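Local coordinates for cell division control protein (Pyrococcus abyssi, PDB 6RPP) that probably excises itself from a replicative MCM helicase precursor by protein splicing, as an intein with a HINT fold, at residues Arg67-Trp72 with Gln151-His156; Val11-Gly16 with Ile49-Tyr54; Met81-Arg86 with Arg113-Gly118; Phe99-Glu104 with Glu117-Ala122. The protein carries 2 engineered substitutions. One frame throughout, in Å; residues are numbered along the deposited sequence.

Interaction 1: residues Arg67-Trp72 with Gln151-His156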
loop_
_atom_site.group_PDB
_atom_site.type_symbol
_atom_site.label_atom_id
_atom_site.label_comp_id
_atom_site.label_asym_id
_atom_site.label_seq_id
_atom_site.Cartn_x
_atom_site.Cartn_y
_atom_site.Cartn_z
ATOM N N ARG A 67 -4.568 -11.616 -7.254
ATOM C CA ARG A 67 -3.900 -10.978 -8.389
ATOM C C ARG A 67 -4.068 -9.454 -8.351
ATOM O O ARG A 67 -5.139 -8.937 -8.005
ATOM C CB ARG A 67 -4.435 -11.555 -9.708
ATOM C CG ARG A 67 -3.887 -12.988 -10.019
ATOM C CD ARG A 67 -2.448 -12.969 -10.634
ATOM N NE ARG A 67 -1.782 -14.281 -10.649
ATOM C CZ ARG A 67 -0.607 -14.547 -11.236
ATOM N NH1 ARG A 67 0.076 -13.595 -11.882
ATOM N NH2 ARG A 67 -0.103 -15.779 -11.179
ATOM N N ALA A 68 -2.987 -8.721 -8.646
ATOM C CA ALA A 68 -3.065 -7.287 -8.862
ATOM C C ALA A 68 -2.998 -7.019 -10.354
ATOM O O ALA A 68 -2.239 -7.688 -11.060
ATOM C CB ALA A 68 -1.907 -6.564 -8.155
ATOM N N ASN A 69 -3.858 -6.113 -10.863
ATOM C CA ASN A 69 -3.949 -5.973 -12.323
ATOM C C ASN A 69 -3.738 -4.560 -12.867
ATOM O O ASN A 69 -3.702 -4.393 -14.098
ATOM C CB ASN A 69 -5.297 -6.553 -12.831
ATOM C CG ASN A 69 -6.533 -5.807 -12.289
ATOM O OD1 ASN A 69 -6.443 -5.083 -11.352
ATOM N ND2 ASN A 69 -7.682 -5.999 -12.937
ATOM N N ILE A 70 -3.575 -3.548 -12.012
ATOM C CA ILE A 70 -3.209 -2.206 -12.476
ATOM C C ILE A 70 -2.127 -1.635 -11.559
ATOM O O ILE A 70 -2.193 -1.763 -10.328
ATOM C CB ILE A 70 -4.425 -1.244 -12.491
ATOM C CG1 ILE A 70 -5.558 -1.740 -13.393
ATOM C CG2 ILE A 70 -3.987 0.182 -12.849
ATOM C CD1 ILE A 70 -5.330 -1.462 -14.836
ATOM N N ALA A 71 -1.127 -1.020 -12.192
ATOM C CA ALA A 71 -0.029 -0.318 -11.541
ATOM C C ALA A 71 -0.251 1.188 -11.702
ATOM O O ALA A 71 -0.543 1.667 -12.809
ATOM C CB ALA A 71 1.301 -0.699 -12.166
ATOM N N TRP A 72 -0.099 1.928 -10.599
ATOM C CA TRP A 72 -0.356 3.354 -10.532
ATOM C C TRP A 72 0.896 4.123 -10.152
ATOM O O TRP A 72 1.566 3.761 -9.193
ATOM C CB TRP A 72 -1.413 3.655 -9.465
ATOM C CG TRP A 72 -2.746 3.403 -9.894
ATOM C CD1 TRP A 72 -3.534 2.298 -9.599
ATOM C CD2 TRP A 72 -3.533 4.238 -10.736
ATOM N NE1 TRP A 72 -4.749 2.426 -10.223
ATOM C CE2 TRP A 72 -4.781 3.606 -10.909
ATOM C CE3 TRP A 72 -3.313 5.473 -11.338
ATOM C CZ2 TRP A 72 -5.794 4.173 -11.666
ATOM C CZ3 TRP A 72 -4.327 6.037 -12.084
ATOM C CH2 TRP A 72 -5.542 5.391 -12.245
ATOM N N GLN A 151 -3.711 -1.997 -7.951
ATOM C CA GLN A 151 -5.114 -2.377 -7.823
ATOM C C GLN A 151 -5.240 -3.872 -7.584
ATOM O O GLN A 151 -4.673 -4.666 -8.332
ATOM C CB GLN A 151 -5.926 -1.984 -9.043
ATOM C CG GLN A 151 -7.370 -2.485 -8.930
ATOM C CD GLN A 151 -8.239 -2.074 -10.077
ATOM O OE1 GLN A 151 -8.810 -0.984 -10.073
ATOM N NE2 GLN A 151 -8.330 -2.936 -11.091
ATOM N N VAL A 152 -6.005 -4.260 -6.556
ATOM C CA VAL A 152 -6.209 -5.674 -6.238
ATOM C C VAL A 152 -7.702 -5.956 -6.212
ATOM O O VAL A 152 -8.373 -5.706 -5.197
ATOM C CB VAL A 152 -5.574 -6.084 -4.902
ATOM C CG1 VAL A 152 -5.753 -7.610 -4.689
ATOM C CG2 VAL A 152 -4.041 -5.729 -4.900
ATOM N N PRO A 153 -8.259 -6.517 -7.274
ATOM C CA PRO A 153 -9.705 -6.701 -7.318
ATOM C C PRO A 153 -10.185 -7.563 -6.181
ATOM O O PRO A 153 -9.583 -8.590 -5.866
ATOM C CB PRO A 153 -9.941 -7.393 -8.665
ATOM C CG PRO A 153 -8.810 -6.792 -9.501
ATOM C CD PRO A 153 -7.632 -6.731 -8.587
ATOM N N GLY A 154 -11.330 -7.158 -5.632
ATOM C CA GLY A 154 -12.008 -7.849 -4.561
ATOM C C GLY A 154 -11.491 -7.300 -3.251
ATOM O O GLY A 154 -12.199 -6.567 -2.543
ATOM N N TYR A 155 -10.202 -7.509 -3.024
ATOM C CA TYR A 155 -9.619 -7.367 -1.704
ATOM C C TYR A 155 -9.245 -5.930 -1.374
ATOM O O TYR A 155 -9.275 -5.543 -0.205
ATOM C CB TYR A 155 -8.330 -8.175 -1.627
ATOM C CG TYR A 155 -8.584 -9.661 -1.658
ATOM C CD1 TYR A 155 -8.903 -10.317 -0.485
ATOM C CD2 TYR A 155 -8.491 -10.383 -2.848
ATOM C CE1 TYR A 155 -9.132 -11.657 -0.458
ATOM C CE2 TYR A 155 -8.777 -11.754 -2.843
ATOM C CZ TYR A 155 -9.046 -12.359 -1.632
ATOM O OH TYR A 155 -9.260 -13.716 -1.622
ATOM N N HIS A 156 -8.815 -5.168 -2.369
ATOM C CA HIS A 156 -8.343 -3.798 -2.114
ATOM C C HIS A 156 -7.240 -3.714 -1.071
ATOM O O HIS A 156 -7.166 -2.735 -0.309
ATOM C CB HIS A 156 -9.498 -2.923 -1.632
ATOM C CG HIS A 156 -10.413 -2.475 -2.707
ATOM N ND1 HIS A 156 -10.121 -1.416 -3.532
ATOM C CD2 HIS A 156 -11.657 -2.891 -3.044
ATOM C CE1 HIS A 156 -11.143 -1.212 -4.349
ATOM N NE2 HIS A 156 -12.065 -2.128 -4.107
HETATM O O HOH W 1 -7.526 -10.086 -7.308
HETATM O O HOH W 2 -7.257 1.101 -10.317
#
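N69 and Q151 cross obliquely, with their amide planes turned 41° apart. The long side chain of Q151 is extended, CG anti to the backbone N. N69 instead holds CG in the crowded position between backbone N and carbonyl carbon, which swings its short amide round to meet the other. Q151 NE2 donates to N69 OD1 at 2.9 Å, approaching in the carbonyl plane on a lone pair. At the other end of the glutamine amide, OE1 accepts from a water that lies at the edge of the W72 indole, in its plane, and accepts a hydrogen bond from W72 NE1 at 2.8 Å. Partners at both ends therefore fix the rotation of the Q151 amide. In the antiparallel four-stranded sheet of this HINT-type intein, Q151 lies at strand 146-151, an edge strand, beside strand 63-75. Its backbone is tied there twice, Q151 N to I70 O at 2.8 Å and N69 N to Q151 O at 3.0 Å. P153 lays its CD 3.4 Å from N69 OD1. An alanine in place of N69 would lose OD1 and ND2, and would probably leave the Q151 amide less firmly oriented and the proline ring less well packed. Small A68 lets V152 CG2 come to 4.0 Å from A68 CB, while the guanidinium of R67 leads away to a salt bridge with D50.

Interaction 2: residues Val11-Gly16 with Ile49-Tyr54; sequences VVLGNG and IDIEVY
The tight part of this contact centres on G14, where the loop 11-16 runs across strand 44-56, the two chain directions being 105° apart. G14 N donates to E52 O at 2.9 Å along a nearly straight line, although the donor stands above the carbonyl plane. The same oxygen also receives a CA-H...O contact from L13. Glycine suits the spot because a CB would fall only 2.4 Å from E52 OE2. The glutamate chain, extended with CG anti to the backbone N, lies along the glycine and brings OE2 to 3.2 Å from G14 C. On another side the Y54 ring meets the loop obliquely, its CE2 3.5 Å from G14 CA and its CD2 3.6 Å from V12 CG1. An alanine at Y54 would remove this ring, and would probably leave G14 and V12 less well covered and the loop less firmly seated. Elsewhere the contact is looser and water fills in for direct bonds. One water accepts from Y54 N and lies 2.7 Å from V12 O; another accepts from E52 N and donates to N15 OD1, in the exposed part of the loop near a bound PEG. L13 CD2 and I51 CD1 touch at only 4.2 Å. On the buried side V11 and V53 meet through their CG1 atoms, branched residues well suited to filling a core. In this HINT-type fold V11 also packs on I21 and I24 of helix 21-35, V11 and V53 both reach F158, V12 and Y54 touch L159 of strand 157-160, and E52 and Y54 rest on K65 of strand 63-75.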
loop_
_atom_site.group_PDB
_atom_site.type_symbol
_atom_site.label_atom_id
_atom_site.label_comp_id
_atom_site.label_asym_id
_atom_site.label_seq_id
_atom_site.Cartn_x
_atom_site.Cartn_y
_atom_site.Cartn_z
ATOM N N VAL A 11 6.605 -5.094 -1.697
ATOM C CA VAL A 11 5.424 -5.943 -1.876
ATOM C C VAL A 11 5.842 -7.394 -1.792
ATOM O O VAL A 11 6.786 -7.811 -2.477
ATOM C CB VAL A 11 4.787 -5.666 -3.244
ATOM C CG1 VAL A 11 3.563 -6.515 -3.454
ATOM C CG2 VAL A 11 4.404 -4.132 -3.335
ATOM N N VAL A 12 5.144 -8.172 -0.957
ATOM C CA VAL A 12 5.357 -9.619 -0.915
ATOM C C VAL A 12 4.657 -10.288 -2.098
ATOM O O VAL A 12 3.434 -10.207 -2.274
ATOM C CB VAL A 12 4.895 -10.183 0.433
ATOM C CG1 VAL A 12 5.169 -11.703 0.518
ATOM C CG2 VAL A 12 5.589 -9.494 1.552
ATOM N N LEU A 13 5.437 -10.891 -2.978
ATOM C CA LEU A 13 4.877 -11.601 -4.110
ATOM C C LEU A 13 4.547 -13.041 -3.719
ATOM O O LEU A 13 5.226 -13.655 -2.889
ATOM C CB LEU A 13 5.856 -11.584 -5.287
ATOM C CG LEU A 13 6.191 -10.180 -5.767
ATOM C CD1 LEU A 13 7.332 -10.232 -6.803
ATOM C CD2 LEU A 13 4.988 -9.477 -6.321
ATOM N N GLY A 14 3.452 -13.564 -4.283
ATOM C CA GLY A 14 3.064 -14.926 -3.975
ATOM C C GLY A 14 3.963 -15.963 -4.579
ATOM O O GLY A 14 3.833 -17.145 -4.248
ATOM N N ASN A 15 4.845 -15.564 -5.503
ATOM C CA ASN A 15 5.601 -16.552 -6.240
ATOM C C ASN A 15 7.011 -16.088 -6.526
ATOM O O ASN A 15 7.582 -16.485 -7.533
ATOM C CB ASN A 15 4.877 -16.882 -7.553
ATOM C CG ASN A 15 4.565 -15.626 -8.418
ATOM O OD1 ASN A 15 4.863 -14.472 -8.060
ATOM N ND2 ASN A 15 3.961 -15.884 -9.591
ATOM N N GLY A 16 7.553 -15.216 -5.692
ATOM C CA GLY A 16 8.962 -14.904 -5.766
ATOM C C GLY A 16 9.358 -14.047 -4.581
ATOM O O GLY A 16 8.550 -13.745 -3.710
ATOM N N ILE A 49 -0.766 -4.726 -15.214
ATOM C CA ILE A 49 0.182 -5.696 -14.671
ATOM C C ILE A 49 -0.561 -6.992 -14.426
ATOM O O ILE A 49 -1.798 -7.054 -14.471
ATOM C CB ILE A 49 0.826 -5.293 -13.326
ATOM C CG1 ILE A 49 -0.263 -4.879 -12.358
ATOM C CG2 ILE A 49 1.842 -4.254 -13.471
ATOM C CD1 ILE A 49 0.321 -4.597 -10.945
ATOM N N ASP A 50 0.221 -8.064 -14.158
ATOM C CA ASP A 50 -0.321 -9.359 -13.764
ATOM C C ASP A 50 0.628 -10.006 -12.751
ATOM O O ASP A 50 1.506 -10.789 -13.114
ATOM C CB ASP A 50 -0.526 -10.257 -14.995
ATOM C CG ASP A 50 -1.164 -11.592 -14.675
ATOM O OD1 ASP A 50 -1.603 -11.853 -13.531
ATOM O OD2 ASP A 50 -1.283 -12.409 -15.627
ATOM N N ILE A 51 0.429 -9.730 -11.471
ATOM C CA ILE A 51 1.313 -10.268 -10.454
ATOM C C ILE A 51 0.467 -10.843 -9.326
ATOM O O ILE A 51 -0.735 -10.591 -9.238
ATOM C CB ILE A 51 2.290 -9.198 -9.913
ATOM C CG1 ILE A 51 1.514 -8.130 -9.181
ATOM C CG2 ILE A 51 3.047 -8.558 -11.059
ATOM C CD1 ILE A 51 2.422 -7.091 -8.598
ATOM N N GLU A 52 1.093 -11.681 -8.515
ATOM C CA GLU A 52 0.417 -12.363 -7.419
ATOM C C GLU A 52 0.884 -11.702 -6.121
ATOM O O GLU A 52 2.089 -11.611 -5.870
ATOM C CB GLU A 52 0.745 -13.853 -7.445
ATOM C CG GLU A 52 0.001 -14.645 -6.413
ATOM C CD GLU A 52 0.286 -16.121 -6.534
ATOM O OE1 GLU A 52 -0.675 -16.889 -6.749
ATOM O OE2 GLU A 52 1.468 -16.507 -6.437
ATOM N N VAL A 53 -0.062 -11.212 -5.326
ATOM C CA VAL A 53 0.262 -10.558 -4.057
ATOM C C VAL A 53 -0.423 -11.393 -2.993
ATOM O O VAL A 53 -1.122 -12.366 -3.331
ATOM C CB VAL A 53 -0.221 -9.115 -4.025
ATOM C CG1 VAL A 53 0.586 -8.279 -5.057
ATOM C CG2 VAL A 53 -1.710 -9.067 -4.224
ATOM N N TYR A 54 -0.255 -11.004 -1.732
ATOM C CA TYR A 54 -1.014 -11.579 -0.626
ATOM C C TYR A 54 -1.985 -10.519 -0.125
ATOM O O TYR A 54 -1.591 -9.366 0.082
ATOM C CB TYR A 54 -0.095 -12.027 0.524
ATOM C CG TYR A 54 0.665 -13.294 0.195
ATOM C CD1 TYR A 54 0.034 -14.536 0.276
ATOM C CD2 TYR A 54 1.988 -13.246 -0.219
ATOM C CE1 TYR A 54 0.712 -15.676 -0.030
ATOM C CE2 TYR A 54 2.674 -14.384 -0.511
ATOM C CZ TYR A 54 2.032 -15.596 -0.410
ATOM O OH TYR A 54 2.698 -16.749 -0.702
HETATM O O HOH W 3 1.513 -8.773 -1.131
HETATM O O HOH W 4 3.848 -12.304 -9.339
#

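Interaction 3: residues Met81-Arg86 with Arg113-Gly118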
loop_
_atom_site.group_PDB
_atom_site.type_symbol
_atom_site.label_atom_id
_atom_site.label_comp_id
_atom_site.label_asym_id
_atom_site.label_seq_id
_atom_site.Cartn_x
_atom_site.Cartn_y
_atom_site.Cartn_z
ATOM N N MET A 81 3.760 10.892 5.104
ATOM C CA MET A 81 3.710 10.449 6.499
ATOM C C MET A 81 4.471 9.151 6.656
ATOM O O MET A 81 4.266 8.212 5.890
ATOM C CB MET A 81 2.265 10.231 7.012
ATOM C CG MET A 81 1.326 11.384 6.932
ATOM S SD MET A 81 1.742 12.382 8.325
ATOM C CE MET A 81 0.414 13.591 8.293
ATOM N N LEU A 82 5.285 9.070 7.695
ATOM C CA LEU A 82 5.906 7.813 8.092
ATOM C C LEU A 82 5.069 7.260 9.225
ATOM O O LEU A 82 4.909 7.917 10.256
ATOM C CB LEU A 82 7.366 8.034 8.524
ATOM C CG LEU A 82 8.011 6.956 9.392
ATOM C CD1 LEU A 82 8.169 5.684 8.560
ATOM C CD2 LEU A 82 9.353 7.453 9.946
ATOM N N VAL A 83 4.593 6.034 9.066
ATOM C CA VAL A 83 3.739 5.388 10.057
ATOM C C VAL A 83 4.523 4.253 10.657
ATOM O O VAL A 83 5.072 3.431 9.914
ATOM C CB VAL A 83 2.448 4.879 9.422
ATOM C CG1 VAL A 83 1.589 4.071 10.442
ATOM C CG2 VAL A 83 1.696 6.038 8.870
ATOM N N LYS A 84 4.654 4.243 11.983
ATOM C CA LYS A 84 5.399 3.203 12.678
ATOM C C LYS A 84 4.493 2.515 13.685
ATOM O O LYS A 84 3.738 3.198 14.396
ATOM C CB LYS A 84 6.631 3.776 13.418
ATOM C CG LYS A 84 7.667 4.455 12.519
ATOM C CD LYS A 84 8.743 5.123 13.373
ATOM C CE LYS A 84 9.612 4.100 14.061
ATOM N NZ LYS A 84 10.728 4.811 14.823
ATOM N N THR A 85 4.578 1.180 13.788
ATOM C CA THR A 85 3.724 0.445 14.716
ATOM C C THR A 85 4.536 -0.103 15.893
ATOM O O THR A 85 5.775 -0.179 15.857
ATOM C CB THR A 85 2.993 -0.730 14.061
ATOM O OG1 THR A 85 3.947 -1.780 13.772
ATOM C CG2 THR A 85 2.261 -0.326 12.773
ATOM N N ARG A 86 3.819 -0.482 16.964
ATOM C CA ARG A 86 4.500 -1.041 18.136
ATOM C C ARG A 86 5.134 -2.388 17.818
ATOM O O ARG A 86 6.158 -2.732 18.424
ATOM C CB ARG A 86 3.526 -1.141 19.295
ATOM C CG ARG A 86 3.368 0.222 19.904
ATOM C CD ARG A 86 2.557 0.258 21.203
ATOM N NE ARG A 86 1.549 1.314 21.127
ATOM C CZ ARG A 86 1.762 2.592 21.436
ATOM N NH1 ARG A 86 0.783 3.477 21.300
ATOM N NH2 ARG A 86 2.951 2.992 21.871
ATOM N N ARG A 113 -3.236 10.571 7.960
ATOM C CA ARG A 113 -3.186 11.823 8.707
ATOM C C ARG A 113 -4.216 11.892 9.827
ATOM O O ARG A 113 -4.147 12.816 10.648
ATOM C CB ARG A 113 -3.395 13.014 7.774
ATOM C CG ARG A 113 -4.784 13.136 7.157
ATOM C CD ARG A 113 -4.833 14.353 6.225
ATOM N NE ARG A 113 -6.105 14.424 5.503
ATOM C CZ ARG A 113 -6.310 15.172 4.425
ATOM N NH1 ARG A 113 -5.325 15.917 3.934
ATOM N NH2 ARG A 113 -7.502 15.166 3.839
ATOM N N ASP A 114 -5.168 10.956 9.870
ATOM C CA ASP A 114 -6.177 10.890 10.934
ATOM C C ASP A 114 -5.855 9.810 11.971
ATOM O O ASP A 114 -6.567 9.709 12.980
ATOM C CB ASP A 114 -7.563 10.597 10.327
ATOM C CG ASP A 114 -8.028 11.673 9.343
ATOM O OD1 ASP A 114 -7.398 12.745 9.288
ATOM O OD2 ASP A 114 -9.025 11.443 8.619
ATOM N N LEU A 115 -4.796 9.022 11.748
ATOM C CA LEU A 115 -4.394 7.991 12.709
ATOM C C LEU A 115 -3.880 8.595 13.999
ATOM O O LEU A 115 -3.228 9.650 14.009
ATOM C CB LEU A 115 -3.273 7.126 12.163
ATOM C CG LEU A 115 -3.546 6.156 11.027
ATOM C CD1 LEU A 115 -2.193 5.578 10.622
ATOM C CD2 LEU A 115 -4.400 5.042 11.502
ATOM N N GLU A 116 -4.198 7.926 15.085
ATOM C CA GLU A 116 -3.713 8.326 16.390
ATOM C C GLU A 116 -2.885 7.186 16.959
ATOM O O GLU A 116 -3.116 6.017 16.644
ATOM C CB GLU A 116 -4.862 8.671 17.342
ATOM C CG GLU A 116 -5.848 9.703 16.779
ATOM C CD GLU A 116 -5.391 11.150 16.957
ATOM O OE1 GLU A 116 -4.907 11.507 18.057
ATOM O OE2 GLU A 116 -5.539 11.937 15.992
ATOM N N GLU A 117 -1.929 7.537 17.814
ATOM C CA GLU A 117 -1.211 6.493 18.525
ATOM C C GLU A 117 -2.174 5.604 19.287
ATOM O O GLU A 117 -3.082 6.094 19.979
ATOM C CB GLU A 117 -0.181 7.113 19.467
ATOM C CG GLU A 117 0.780 7.982 18.678
ATOM C CD GLU A 117 1.860 8.637 19.527
ATOM O OE1 GLU A 117 1.930 8.353 20.754
ATOM O OE2 GLU A 117 2.638 9.427 18.934
ATOM N N GLY A 118 -1.966 4.284 19.158
ATOM C CA GLY A 118 -2.834 3.282 19.755
ATOM C C GLY A 118 -3.844 2.680 18.796
ATOM O O GLY A 118 -4.386 1.601 19.086
#
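Segments 81-86 and 113-118 run almost parallel, 7° apart end to end, but even the nearest CA pair, M81 CA and R113 CA, is 7.4 Å apart, so the contact is made through side chains and no hydrogen bond crosses. The unbranched chain of M81, bent at chi2 (-80°), brings its terminal CE to 3.9 Å from R113 CB, while the rest of R113 leads away. In the middle V83 and L115 cross at about a right angle, V83 CG1 lying 4.1 Å from L115 CD1; their branched apolar side chains suit a site closed off from solvent. At the far end R86, bent at chi3, turns the edge of its guanidinium to the glycine backbone, with G118 CA in plane at 3.9 Å from R86 NH1. Its carboxylate partner is E133, in a salt bridge through NE; E117 OE1 stays 5.0 Å from R86 NH1, where its opposite charge would probably add a mild attraction. G118 has a phi of 99°, at which a side chain would press on the preceding carbonyl O. The contact thus lays the loop between strands 106-111 and 120-125 against the six-stranded antiparallel sheet of the HINT-type fold, where L115 also packs on I137 of strand 128-140 and on F99 and V101 of strand 98-103.

Interaction 4: residues Phe99-Glu104 with Glu117-Ala122; sequences FFVLEE and EGNKIA
The F99 ring is met obliquely by the tip of I121, where I121 CD1 lies 3.8 Å from F99 CD2, and it makes an edge-to-face contact with the H97 ring. F99 and I121 run side by side on one face of the six-stranded antiparallel sheet of this HINT-type fold, in which strands 98-103 and 120-125 are neighbours. I121 places CG1 in the crowded position between backbone N and carbonyl carbon (chi1 60°), which turns CD1 toward F99. V101 joins them, its CG2 4.1 Å from I121 CG2, so that bulky apolar residues line this side. The F100 ring leads away to V107 and M109. The other flat pair is polar: the carboxylate of E103, in a poorly ordered side chain, and the N119 amide stand 62° apart, and E103 OE1 to N119 ND2 at 3.4 Å is too badly angled for a hydrogen bond. R110 holds both, in a salt bridge with E103 and a hydrogen bond to N119 OD1, which also accepts from E116 N. K120, extended, sends its charged end away from the contact. The segments are strongly twisted, with strand directions 131° apart, and a single direct bond joins the backbones, L102 N to K120 O at 3.0 Å. Water takes the place of further ones: one links F100 O to A122 N, and another donates to L102 O at 2.7 Å while accepting from K120 N at 2.9 Å.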
loop_
_atom_site.group_PDB
_atom_site.type_symbol
_atom_site.label_atom_id
_atom_site.label_comp_id
_atom_site.label_asym_id
_atom_site.label_seq_id
_atom_site.Cartn_x
_atom_site.Cartn_y
_atom_site.Cartn_z
ATOM N N PHE A 99 -5.862 3.245 6.094
ATOM C CA PHE A 99 -5.491 2.031 6.791
ATOM C C PHE A 99 -6.749 1.392 7.339
ATOM O O PHE A 99 -7.696 2.081 7.674
ATOM C CB PHE A 99 -4.528 2.315 7.966
ATOM C CG PHE A 99 -3.158 2.659 7.525
ATOM C CD1 PHE A 99 -2.879 3.961 7.123
ATOM C CD2 PHE A 99 -2.145 1.757 7.584
ATOM C CE1 PHE A 99 -1.585 4.322 6.703
ATOM C CE2 PHE A 99 -0.854 2.081 7.149
ATOM C CZ PHE A 99 -0.553 3.364 6.736
ATOM N N PHE A 100 -6.766 0.061 7.360
ATOM C CA PHE A 100 -7.760 -0.689 8.118
ATOM C C PHE A 100 -7.492 -0.527 9.610
ATOM O O PHE A 100 -6.393 -0.861 10.071
ATOM C CB PHE A 100 -7.675 -2.171 7.752
ATOM C CG PHE A 100 -7.762 -2.430 6.267
ATOM C CD1 PHE A 100 -8.984 -2.373 5.616
ATOM C CD2 PHE A 100 -6.623 -2.701 5.539
ATOM C CE1 PHE A 100 -9.068 -2.594 4.248
ATOM C CE2 PHE A 100 -6.691 -2.911 4.178
ATOM C CZ PHE A 100 -7.896 -2.878 3.530
ATOM N N VAL A 101 -8.485 -0.052 10.372
ATOM C CA VAL A 101 -8.331 0.125 11.814
ATOM C C VAL A 101 -9.414 -0.669 12.515
ATOM O O VAL A 101 -10.604 -0.503 12.222
ATOM C CB VAL A 101 -8.410 1.603 12.251
ATOM C CG1 VAL A 101 -8.364 1.702 13.772
ATOM C CG2 VAL A 101 -7.247 2.380 11.628
ATOM N N LEU A 102 -9.014 -1.479 13.476
ATOM C CA LEU A 102 -9.969 -2.229 14.271
ATOM C C LEU A 102 -10.296 -1.418 15.513
ATOM O O LEU A 102 -9.435 -1.212 16.369
ATOM C CB LEU A 102 -9.380 -3.579 14.649
ATOM C CG LEU A 102 -10.206 -4.409 15.628
ATOM C CD1 LEU A 102 -11.478 -4.940 14.975
ATOM C CD2 LEU A 102 -9.350 -5.544 16.182
ATOM N N GLU A 103 -11.536 -0.960 15.631
ATOM C CA GLU A 103 -11.903 -0.151 16.778
ATOM C C GLU A 103 -13.230 -0.669 17.299
ATOM O O GLU A 103 -14.215 -0.708 16.553
ATOM C CB GLU A 103 -11.971 1.329 16.401
ATOM C CG GLU A 103 -11.557 2.263 17.521
ATOM C CD GLU A 103 -11.263 3.661 17.018
ATOM O OE1 GLU A 103 -10.082 4.070 17.035
ATOM O OE2 GLU A 103 -12.215 4.347 16.594
ATOM N N GLU A 104 -13.229 -1.114 18.558
ATOM C CA GLU A 104 -14.403 -1.639 19.250
ATOM C C GLU A 104 -15.141 -2.667 18.394
ATOM O O GLU A 104 -16.336 -2.555 18.108
ATOM C CB GLU A 104 -15.327 -0.503 19.699
ATOM C CG GLU A 104 -14.698 0.425 20.747
ATOM C CD GLU A 104 -14.765 1.894 20.356
ATOM O OE1 GLU A 104 -14.613 2.761 21.247
ATOM O OE2 GLU A 104 -14.979 2.181 19.161
ATOM N N GLU A 117 -1.929 7.537 17.814
ATOM C CA GLU A 117 -1.211 6.493 18.525
ATOM C C GLU A 117 -2.174 5.604 19.287
ATOM O O GLU A 117 -3.082 6.094 19.979
ATOM C CB GLU A 117 -0.181 7.113 19.467
ATOM C CG GLU A 117 0.780 7.982 18.678
ATOM C CD GLU A 117 1.860 8.637 19.527
ATOM O OE1 GLU A 117 1.930 8.353 20.754
ATOM O OE2 GLU A 117 2.638 9.427 18.934
ATOM N N GLY A 118 -1.966 4.284 19.158
ATOM C CA GLY A 118 -2.834 3.282 19.755
ATOM C C GLY A 118 -3.844 2.680 18.796
ATOM O O GLY A 118 -4.386 1.601 19.086
ATOM N N ASN A 119 -4.141 3.360 17.685
ATOM C CA ASN A 119 -5.039 2.787 16.686
ATOM C C ASN A 119 -4.424 1.486 16.186
ATOM O O ASN A 119 -3.249 1.449 15.793
ATOM C CB ASN A 119 -5.244 3.729 15.494
ATOM C CG ASN A 119 -6.085 4.979 15.793
ATOM O OD1 ASN A 119 -6.081 5.869 14.924
ATOM N ND2 ASN A 119 -6.802 5.057 16.920
ATOM N N LYS A 120 -5.197 0.408 16.195
ATOM C CA LYS A 120 -4.670 -0.886 15.723
ATOM C C LYS A 120 -4.880 -1.084 14.215
ATOM O O LYS A 120 -6.011 -1.037 13.719
ATOM C CB LYS A 120 -5.359 -2.004 16.521
ATOM C CG LYS A 120 -4.944 -1.996 17.978
ATOM C CD LYS A 120 -5.611 -3.153 18.728
ATOM C CE LYS A 120 -5.009 -3.305 20.100
ATOM N NZ LYS A 120 -5.595 -4.469 20.845
ATOM N N ILE A 121 -3.791 -1.382 13.488
ATOM C CA ILE A 121 -3.859 -1.577 12.045
ATOM C C ILE A 121 -3.471 -3.017 11.743
ATOM O O ILE A 121 -2.860 -3.711 12.555
ATOM C CB ILE A 121 -2.976 -0.595 11.219
ATOM C CG1 ILE A 121 -1.498 -0.712 11.577
ATOM C CG2 ILE A 121 -3.495 0.859 11.465
ATOM C CD1 ILE A 121 -0.583 -0.090 10.534
ATOM N N ALA A 122 -3.807 -3.454 10.541
ATOM C CA ALA A 122 -3.665 -4.853 10.182
ATOM C C ALA A 122 -2.257 -5.165 9.668
ATOM O O ALA A 122 -1.766 -4.503 8.757
ATOM C CB ALA A 122 -4.703 -5.188 9.108
HETATM O O HOH W 5 -4.425 -1.647 8.331
HETATM O O HOH W 6 -7.786 0.576 17.456
#

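From the N terminus, interaction 2 is the first to close, bringing strand 44-56 back to the loop at 11-16 with helix 21-35 in the intervening chain. Interaction 1 then opens on the next strand, 63-75, and closes only at 151-156. The long excursion between holds interactions 3 and 4 entirely. These two end on the same stretch: 99-104 opens inside the loop of interaction 3, and 113-118 runs on into 117-122, sharing E117 and G118. Interactions 1 and 2 serve the four-stranded sheet, where strands 44-56 and 63-75 are neighbours; interactions 3 and 4 serve the six-stranded sheet and touch through T85 and I121. H156 O against the F100 ring links interactions 1 and 4.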